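Local atomic coordinates of clostripain-related protein (Bacteroides thetaiotaomicron, PDB entry 6N9J), a protein that is a secreted C11 (clostripain-family) cysteine protease that probably cleaves peptide chains after basic residues. Residues P141-N144 against E145-V149; S246-S249 against A250-A253. One frame throughout, in Å; residues are numbered along the deposited sequence.

Contact 1. Residues P141-N144 against E145-V149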
loop_
_atom_site.group_PDB
_atom_site.type_symbol
_atom_site.label_atom_id
_atom_site.label_comp_id
_atom_site.label_asym_id
_atom_site.label_seq_id
_atom_site.Cartn_x
_atom_site.Cartn_y
_atom_site.Cartn_z
ATOM N N PRO A 141 -6.538 10.704 6.834
ATOM C CA PRO A 141 -6.759 12.117 6.498
ATOM C C PRO A 141 -5.494 12.988 6.532
ATOM O O PRO A 141 -5.408 13.942 5.760
ATOM C CB PRO A 141 -7.755 12.561 7.565
ATOM C CG PRO A 141 -8.563 11.345 7.794
ATOM C CD PRO A 141 -7.572 10.218 7.772
ATOM N N ASP A 142 -4.543 12.667 7.407
ATOM C CA ASP A 142 -3.265 13.387 7.459
ATOM C C ASP A 142 -2.411 13.075 6.230
ATOM O O ASP A 142 -1.772 13.960 5.674
ATOM C CB ASP A 142 -2.484 13.038 8.736
ATOM C CG ASP A 142 -3.125 13.606 9.990
ATOM O OD1 ASP A 142 -3.756 14.679 9.904
ATOM O OD2 ASP A 142 -2.990 12.983 11.066
ATOM N N LEU A 143 -2.409 11.809 5.815
ATOM C CA LEU A 143 -1.721 11.412 4.592
ATOM C C LEU A 143 -2.306 12.126 3.368
ATOM O O LEU A 143 -1.570 12.537 2.472
ATOM C CB LEU A 143 -1.792 9.896 4.408
ATOM C CG LEU A 143 -1.121 9.274 3.184
ATOM C CD1 LEU A 143 0.373 9.614 3.115
ATOM C CD2 LEU A 143 -1.324 7.775 3.175
ATOM N N ASN A 144 -3.628 12.270 3.332
ATOM C CA ASN A 144 -4.296 12.942 2.218
ATOM C C ASN A 144 -3.971 14.428 2.182
ATOM O O ASN A 144 -3.965 15.050 1.124
ATOM C CB ASN A 144 -5.816 12.744 2.301
ATOM C CG ASN A 144 -6.513 13.047 0.993
ATOM O OD1 ASN A 144 -5.953 12.835 -0.082
ATOM N ND2 ASN A 144 -7.742 13.543 1.077
ATOM N N GLU A 145 -3.703 14.998 3.348
ATOM C CA GLU A 145 -3.315 16.399 3.433
ATOM C C GLU A 145 -1.875 16.594 2.961
ATOM O O GLU A 145 -1.566 17.573 2.277
ATOM C CB GLU A 145 -3.486 16.923 4.865
ATOM C CG GLU A 145 -2.887 18.313 5.115
ATOM C CD GLU A 145 -3.442 19.384 4.179
ATOM O OE1 GLU A 145 -4.606 19.243 3.739
ATOM O OE2 GLU A 145 -2.718 20.365 3.875
ATOM N N ALA A 146 -0.990 15.669 3.319
ATOM C CA ALA A 146 0.402 15.787 2.882
ATOM C C ALA A 146 0.451 15.644 1.368
ATOM O O ALA A 146 1.071 16.446 0.683
ATOM C CB ALA A 146 1.281 14.751 3.556
ATOM N N LEU A 147 -0.258 14.648 0.852
ATOM C CA LEU A 147 -0.343 14.419 -0.582
ATOM C C LEU A 147 -0.878 15.633 -1.364
ATOM O O LEU A 147 -0.727 15.702 -2.584
ATOM C CB LEU A 147 -1.218 13.196 -0.857
ATOM C CG LEU A 147 -0.575 11.840 -0.591
ATOM C CD1 LEU A 147 -1.640 10.758 -0.703
ATOM C CD2 LEU A 147 0.533 11.569 -1.572
ATOM N N SER A 148 -1.480 16.593 -0.660
ATOM C CA SER A 148 -2.113 17.733 -1.316
ATOM C C SER A 148 -1.095 18.714 -1.903
ATOM O O SER A 148 -1.428 19.476 -2.802
ATOM C CB SER A 148 -3.037 18.478 -0.344
ATOM O OG SER A 148 -2.310 19.374 0.487
ATOM N N VAL A 149 0.129 18.710 -1.379
ATOM C CA VAL A 149 1.191 19.581 -1.877
ATOM C C VAL A 149 2.026 18.855 -2.923
ATOM O O VAL A 149 2.930 19.431 -3.517
ATOM C CB VAL A 149 2.141 20.064 -0.754
ATOM C CG1 VAL A 149 1.356 20.680 0.402
ATOM C CG2 VAL A 149 3.016 18.921 -0.270
#
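Torsions set how Leu143 and Leu147 meet, one turn apart on the same face: in Leu143 CG stands opposite the backbone N (chi1 -180°), whereas in Leu147 CG is turned beside the backbone N (chi1 -76°), which brings its branch back toward the preceding turn. The two side chains cross obliquely, with Leu143 CG 4.2 Å from Leu147 CD1, a loose apolar touch of the i to i+4 kind. Leu147 CG also rests over the backbone, 3.3 Å from Leu143 O, the same oxygen that takes the N-H of Leu147. That bond, Leu147 N to Leu143 O at 3.0 Å, is close to straight at 169°. One residue earlier, Ala146 N reaches Asp142 O at 3.0 Å, and one earlier again, Glu145 N reaches Pro141 O at 3.1 Å along a more bent path. Proline suits the first turn of a helix, where its missing N-H costs nothing and its carbonyl can still accept. Leucine fits the buried face: Leu143 and Leu147 both touch Phe109 of strand 105-110, and Leu143 also meets Met89 of helix 86-99. Alanine at 146 is small enough to lie against Met89 and Met138. Polar groups border this face, with Asn144 OD1 hydrogen-bonded to Arg175 NE and Glu145 OE2 in a salt bridge with Lys90 NZ of helix 86-99. Helix 140-146 thus turns its leucines to Phe109 of the central sheet of the caspase-like fold. Ser148 folds its hydroxyl back onto the chain, OG donating to Glu145 O at 2.6 Å, and its own N donates to that oxygen too. Chemically, two donors from one residue grip Glu145 O, the hydroxyl probably helping to satisfy that carbonyl.

Contact 2. Residues S246-S249 against A250-A253; sequences SELS and ALAA
The flat peptide group carrying Glu247 O is met by Leu251 N at 3.2 Å, the donor lying 19° out of the carbonyl plane, while the flat carboxylate of the same Glu247 is approached from its anti side by Ser246. This is the opening turn of an alpha helix, 248-259, entered from a short 3-10 segment. Ser246 OG gives its hydrogen to Glu247 OE2 at 3.0 Å, 21° out of the carboxylate plane, and is also bonded to Lys244 NZ; serine and glutamate therefore suit the polar entry, where the side chain of Glu247 packs on Asn313 and Ala314 of helix 301-314. Its negative charge near the start of the helix would probably sit well with the helix dipole. Beyond it the regular ladder takes hold: Ala252 N bonds to Leu248 O at 2.8 Å, and Ala253 N to Ser249 O at 2.9 Å. The two leucines divide the buried work. Leu248 turns to Val169 and Tyr170 of helix 166-171, Leu251 to Tyr307 of helix 301-314, and between them there is little more than a marginal touch, CD2 of Leu248 to CD2 of Leu251 at 4.5 Å. Alanine suits the remaining positions because a lone methyl favours the helix and lets neighbours come close, as Met310 does to Ala250. Ser249 is exposed, a fitting place for a hydroxyl. With chi1 at 62°, its OG lies between its own N and carbonyl carbon and comes within 3.0 Å of Ala250 N, although the angle is too poor for a hydrogen bond. At the far end of this turn, the methyl CB of Ala253 rests 3.6 Å from Ser249 O, the oxygen that already accepts the N-H of Ala253.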
loop_
_atom_site.group_PDB
_atom_site.type_symbol
_atom_site.label_atom_id
_atom_site.label_comp_id
_atom_site.label_asym_id
_atom_site.label_seq_id
_atom_site.Cartn_x
_atom_site.Cartn_y
_atom_site.Cartn_z
ATOM N N SER A 246 -10.425 6.061 -10.773
ATOM C CA SER A 246 -11.467 6.757 -11.509
ATOM C C SER A 246 -12.771 5.955 -11.529
ATOM O O SER A 246 -13.813 6.496 -11.857
ATOM C CB SER A 246 -11.015 7.066 -12.946
ATOM O OG SER A 246 -10.922 5.896 -13.747
ATOM N N GLU A 247 -12.707 4.674 -11.164
ATOM C CA GLU A 247 -13.888 3.790 -11.187
ATOM C C GLU A 247 -14.588 3.617 -9.827
ATOM O O GLU A 247 -15.622 2.923 -9.733
ATOM C CB GLU A 247 -13.494 2.409 -11.731
ATOM C CG GLU A 247 -12.849 2.448 -13.116
ATOM C CD GLU A 247 -13.701 3.198 -14.128
ATOM O OE1 GLU A 247 -14.884 2.830 -14.315
ATOM O OE2 GLU A 247 -13.192 4.174 -14.716
ATOM N N LEU A 248 -14.036 4.240 -8.785
ATOM C CA LEU A 248 -14.586 4.103 -7.431
ATOM C C LEU A 248 -15.933 4.791 -7.222
ATOM O O LEU A 248 -16.761 4.298 -6.449
ATOM C CB LEU A 248 -13.593 4.631 -6.399
ATOM C CG LEU A 248 -12.236 3.916 -6.392
ATOM C CD1 LEU A 248 -11.205 4.721 -5.614
ATOM C CD2 LEU A 248 -12.377 2.522 -5.811
ATOM N N SER A 249 -16.165 5.924 -7.885
ATOM C CA SER A 249 -17.442 6.619 -7.728
ATOM C C SER A 249 -18.606 5.743 -8.225
ATOM O O SER A 249 -19.644 5.662 -7.573
ATOM C CB SER A 249 -17.437 7.960 -8.464
ATOM O OG SER A 249 -17.258 7.775 -9.854
ATOM N N ALA A 250 -18.422 5.089 -9.370
ATOM C CA ALA A 250 -19.420 4.158 -9.892
ATOM C C ALA A 250 -19.569 2.944 -8.981
ATOM O O ALA A 250 -20.661 2.392 -8.840
ATOM C CB ALA A 250 -19.062 3.714 -11.299
ATOM N N LEU A 251 -18.472 2.518 -8.375
ATOM C CA LEU A 251 -18.531 1.410 -7.428
ATOM C C LEU A 251 -19.389 1.808 -6.224
ATOM O O LEU A 251 -20.263 1.059 -5.801
ATOM C CB LEU A 251 -17.124 0.992 -6.989
ATOM C CG LEU A 251 -17.055 -0.246 -6.078
ATOM C CD1 LEU A 251 -17.697 -1.485 -6.715
ATOM C CD2 LEU A 251 -15.628 -0.527 -5.679
ATOM N N ALA A 252 -19.155 3.004 -5.696
ATOM C CA ALA A 252 -19.948 3.516 -4.579
ATOM C C ALA A 252 -21.424 3.611 -4.957
ATOM O O ALA A 252 -22.289 3.253 -4.170
ATOM C CB ALA A 252 -19.423 4.875 -4.134
ATOM N N ALA A 253 -21.705 4.089 -6.167
ATOM C CA ALA A 253 -23.077 4.178 -6.660
ATOM C C ALA A 253 -23.692 2.786 -6.854
ATOM O O ALA A 253 -24.866 2.580 -6.576
ATOM C CB ALA A 253 -23.129 4.969 -7.963
#

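Contact 1 comes first along the chain, on helix 140-146, and contact 2 follows on helix 248-259, with their centres 21 Å apart and their nearest atoms about 11 Å apart, so they do not touch. Both belong to the clostripain-type protease chain. Helix 140-146 leads toward strand 155-159, which pairs in parallel with 105-110, and it meets the large mixed sheet through Phe109. Helix 248-259 follows strand 239-244, which runs antiparallel to 178-181 and 315-327, and packs on helices 166-171 and 301-314. The two are therefore separate local helix contacts, joined through the fold and not directly.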